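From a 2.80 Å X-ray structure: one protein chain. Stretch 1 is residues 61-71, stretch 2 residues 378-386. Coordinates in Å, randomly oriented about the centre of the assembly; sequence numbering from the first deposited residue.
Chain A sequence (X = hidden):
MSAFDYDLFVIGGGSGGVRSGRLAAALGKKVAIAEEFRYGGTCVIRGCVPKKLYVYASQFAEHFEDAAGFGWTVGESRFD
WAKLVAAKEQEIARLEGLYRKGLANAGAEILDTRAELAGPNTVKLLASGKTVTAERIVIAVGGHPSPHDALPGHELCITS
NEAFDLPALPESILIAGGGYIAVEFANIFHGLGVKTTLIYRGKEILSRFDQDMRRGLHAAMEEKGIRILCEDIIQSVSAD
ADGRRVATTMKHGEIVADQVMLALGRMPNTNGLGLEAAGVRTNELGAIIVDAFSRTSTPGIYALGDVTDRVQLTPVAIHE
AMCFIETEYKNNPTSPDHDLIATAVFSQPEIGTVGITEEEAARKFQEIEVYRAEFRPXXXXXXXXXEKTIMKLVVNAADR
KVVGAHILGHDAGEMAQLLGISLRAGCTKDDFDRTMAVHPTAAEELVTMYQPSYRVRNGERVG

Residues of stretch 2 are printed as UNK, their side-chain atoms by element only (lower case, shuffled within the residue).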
# COMPACT_ATOMS: atom_id res chain seq x y z
N ALA A 61 -17.84 5.04 -6.33
CA ALA A 61 -18.69 6.22 -6.12
C ALA A 61 -17.81 7.44 -5.89
O ALA A 61 -17.97 8.48 -6.54
CB ALA A 61 -19.60 5.99 -4.93
N GLU A 62 -16.84 7.28 -4.99
CA GLU A 62 -15.92 8.34 -4.67
C GLU A 62 -14.98 8.65 -5.84
O GLU A 62 -14.60 9.80 -6.04
CB GLU A 62 -15.13 7.99 -3.41
CG GLU A 62 -15.95 8.19 -2.14
CD GLU A 62 -15.11 8.20 -0.87
OE1 GLU A 62 -13.88 8.02 -0.98
OE2 GLU A 62 -15.68 8.41 0.22
N HIS A 63 -14.64 7.62 -6.62
CA HIS A 63 -13.78 7.81 -7.78
C HIS A 63 -14.37 8.74 -8.79
O HIS A 63 -13.65 9.55 -9.37
CB HIS A 63 -13.41 6.49 -8.44
CG HIS A 63 -12.36 5.72 -7.69
ND1 HIS A 63 -11.26 6.30 -7.18
CD2 HIS A 63 -12.26 4.36 -7.39
CE1 HIS A 63 -10.50 5.37 -6.57
NE2 HIS A 63 -11.11 4.19 -6.70
N PHE A 64 -15.68 8.64 -9.00
CA PHE A 64 -16.36 9.48 -9.98
C PHE A 64 -16.30 10.95 -9.60
O PHE A 64 -15.92 11.79 -10.44
CB PHE A 64 -17.81 9.03 -10.21
CG PHE A 64 -17.93 7.57 -10.61
CD1 PHE A 64 -17.10 7.02 -11.59
CD2 PHE A 64 -18.88 6.75 -10.00
CE1 PHE A 64 -17.21 5.68 -11.94
CE2 PHE A 64 -19.00 5.41 -10.36
CZ PHE A 64 -18.16 4.88 -11.32
N GLU A 65 -16.64 11.28 -8.36
CA GLU A 65 -16.62 12.69 -7.94
C GLU A 65 -15.19 13.21 -7.83
O GLU A 65 -14.90 14.36 -8.17
CB GLU A 65 -17.43 12.94 -6.67
CG GLU A 65 -17.12 11.99 -5.52
CD GLU A 65 -18.36 11.59 -4.72
OE1 GLU A 65 -19.37 11.17 -5.34
OE2 GLU A 65 -18.32 11.69 -3.47
N ASP A 66 -14.28 12.34 -7.39
CA ASP A 66 -12.89 12.72 -7.23
C ASP A 66 -12.22 13.07 -8.54
O ASP A 66 -11.32 13.89 -8.55
CB ASP A 66 -12.10 11.64 -6.51
CG ASP A 66 -12.16 11.79 -5.00
OD1 ASP A 66 -12.94 12.66 -4.51
OD2 ASP A 66 -11.41 11.06 -4.31
N ALA A 67 -12.68 12.47 -9.65
CA ALA A 67 -12.08 12.69 -10.97
C ALA A 67 -12.28 14.11 -11.47
O ALA A 67 -11.55 14.57 -12.33
CB ALA A 67 -12.63 11.70 -11.99
N ALA A 68 -13.28 14.80 -10.91
CA ALA A 68 -13.65 16.14 -11.37
C ALA A 68 -12.49 17.11 -11.24
O ALA A 68 -12.19 17.88 -12.16
CB ALA A 68 -14.87 16.65 -10.61
N GLY A 69 -11.81 17.03 -10.10
CA GLY A 69 -10.70 17.92 -9.78
C GLY A 69 -9.47 17.68 -10.62
O GLY A 69 -8.51 18.43 -10.53
N PHE A 70 -9.51 16.63 -11.43
CA PHE A 70 -8.41 16.30 -12.34
C PHE A 70 -8.71 16.54 -13.82
O PHE A 70 -8.03 15.99 -14.69
CB PHE A 70 -7.98 14.85 -12.12
CG PHE A 70 -7.19 14.64 -10.86
CD1 PHE A 70 -7.83 14.47 -9.64
CD2 PHE A 70 -5.80 14.63 -10.89
CE1 PHE A 70 -7.10 14.29 -8.47
CE2 PHE A 70 -5.07 14.44 -9.73
CZ PHE A 70 -5.72 14.26 -8.51
N GLY A 71 -9.72 17.36 -14.11
CA GLY A 71 -10.02 17.76 -15.49
C GLY A 71 -10.95 16.81 -16.23
O GLY A 71 -11.14 16.93 -17.45
N UNK A 378 -2.25 13.29 -0.79
CA UNK A 378 -1.87 14.07 -1.97
C UNK A 378 -3.01 14.29 -2.93
O UNK A 378 -3.22 15.39 -3.40
c UNK A 378 -0.71 13.44 -2.73
se UNK A 378 1.31 14.18 -4.73
c UNK A 378 0.09 14.64 -3.25
c UNK A 378 2.95 14.67 -3.76
N UNK A 379 -3.76 13.23 -3.21
CA UNK A 379 -4.85 13.27 -4.16
C UNK A 379 -5.87 14.30 -3.73
O UNK A 379 -6.39 15.05 -4.55
c UNK A 379 -5.49 11.88 -4.28
c UNK A 379 -7.18 10.40 -5.40
c UNK A 379 -6.42 9.20 -5.95
c UNK A 379 -6.38 11.69 -5.49
n UNK A 379 -7.31 8.35 -6.78
N UNK A 380 -6.13 14.36 -2.42
CA UNK A 380 -7.14 15.26 -1.85
C UNK A 380 -6.75 16.71 -2.03
O UNK A 380 -7.59 17.59 -2.01
c UNK A 380 -7.37 14.97 -0.38
N UNK A 381 -5.46 16.94 -2.23
CA UNK A 381 -5.00 18.24 -2.62
C UNK A 381 -5.77 18.77 -3.84
O UNK A 381 -6.02 19.96 -3.94
c UNK A 381 -3.15 17.80 -4.31
o UNK A 381 -2.96 19.53 -2.62
c UNK A 381 -3.48 18.23 -2.88
N UNK A 382 -6.16 17.87 -4.75
CA UNK A 382 -6.90 18.27 -5.96
C UNK A 382 -8.38 17.90 -6.01
O UNK A 382 -9.20 18.68 -6.50
c UNK A 382 -5.51 18.85 -8.06
c UNK A 382 -4.32 19.45 -7.34
c UNK A 382 -6.18 17.77 -7.22
c UNK A 382 -5.10 18.27 -9.40
N UNK A 383 -8.73 16.70 -5.53
CA UNK A 383 -10.13 16.27 -5.50
C UNK A 383 -10.96 17.16 -4.56
O UNK A 383 -12.16 17.33 -4.76
c UNK A 383 -10.25 14.82 -5.07
o UNK A 383 -9.81 14.67 -3.74
N UNK A 384 -10.29 17.72 -3.56
CA UNK A 384 -10.92 18.58 -2.58
C UNK A 384 -11.68 17.75 -1.57
O UNK A 384 -12.57 18.26 -0.88
N UNK A 385 -11.28 16.48 -1.46
CA UNK A 385 -12.12 15.47 -0.83
C UNK A 385 -12.51 15.69 0.62
O UNK A 385 -13.58 15.23 1.03
c UNK A 385 -12.21 13.02 -0.09
c UNK A 385 -14.27 11.39 -1.92
n UNK A 385 -14.95 11.24 -0.79
c UNK A 385 -11.54 14.05 -1.00
n UNK A 385 -12.96 11.57 -1.90
n UNK A 385 -14.91 11.37 -3.08
c UNK A 385 -12.15 11.63 -0.69
N UNK A 386 -11.68 16.38 1.40
CA UNK A 386 -11.91 16.52 2.85
C UNK A 386 -11.67 15.19 3.56
O UNK A 386 -12.57 14.60 4.14
c UNK A 386 -13.32 18.55 3.52
c UNK A 386 -13.31 17.08 3.18
c UNK A 386 -14.91 19.78 2.00
c UNK A 386 -13.45 19.46 2.30
n UNK A 386 -15.05 21.11 1.34

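Position 378 carries two carbons, a selenium and a last carbon in an unbranched chain, out of reach of stretch 1. Selenium in place of sulfur marks selenomethionine, Met378, and it takes no part in the contact.

Position 379 has four carbons in a row ending in nitrogen; the carbon chain passes the Phe70 ring and the nitrogen comes to the edge of the His63 ring. This is the pattern of lysine. Lys379 CG is 4.0 Å from Phe70 CE1, and Lys379 NZ comes to 4.4 Å from His63 CE1. Its aliphatic stem, rather than a charge pair, does the packing here.

Position 380 shows one carbon, directed away from stretch 1: Ala380. Position 381 has a carbon bearing one oxygen and one carbon, a branch at CB that identifies Thr381; its hydroxyl is bonded elsewhere in the structure.

At position 382 four carbons fork at the second, and the side chain sets out toward stretch 1, where its carbons lie over a face of Phe70. This is Leu382. Its CB lies 3.8 Å from Phe70 CZ, and CD2 sits over the ring face in a CH-pi contact, 4.1 Å from the Phe70 centroid, while also reaching Gly69 O at 3.6 Å.

Position 383 has one carbon and then one oxygen, and its CB is 3.5 Å from Asp66 OD1: Ser383. Its CA lies 4.6 Å from the CA of Gly69, where the backbones come closest. An ideal CB on Gly69 would stand 2.3 Å from Leu382 O, so this approach depends on a bare backbone.

Position 384 has no side-chain atoms. Gly384 follows the helix with a phi of 78°, a value that favours glycine, and turns the chain onward.

Position 385 has three carbons, a nitrogen, and a carbon carrying two more nitrogens, a guanidinium whose nitrogens meet Asp66, Glu65 and Glu62: Arg385. NE bonds to Asp66 OD1 at 2.8 Å and OD2 at 2.9 Å, while NH2 also bonds to Asp66 OD1 at 2.8 Å. NH2 adds a weak hydrogen bond to Glu65 OE2 at 3.4 Å. Glu62 approaches over one face instead, its OE2 3.1 Å from NH1, a salt bridge of charges alone because no N-H points at that oxygen.

Position 386 has four carbons in a row ending in nitrogen, out of reach of stretch 1: Lys386.

The contact combines three devices. Gly69 lets the backbones close in, Phe70 supplies a ring for Leu382 and Lys379 to pack against, and three acids gather at one guanidinium, two at its edge and one over a face, with Asp66 taking the three shorter hydrogen bonds, Glu65 a weak one, and Glu62 contributing charge alone.

Stretch 2 (378-386) MKATLSGRK
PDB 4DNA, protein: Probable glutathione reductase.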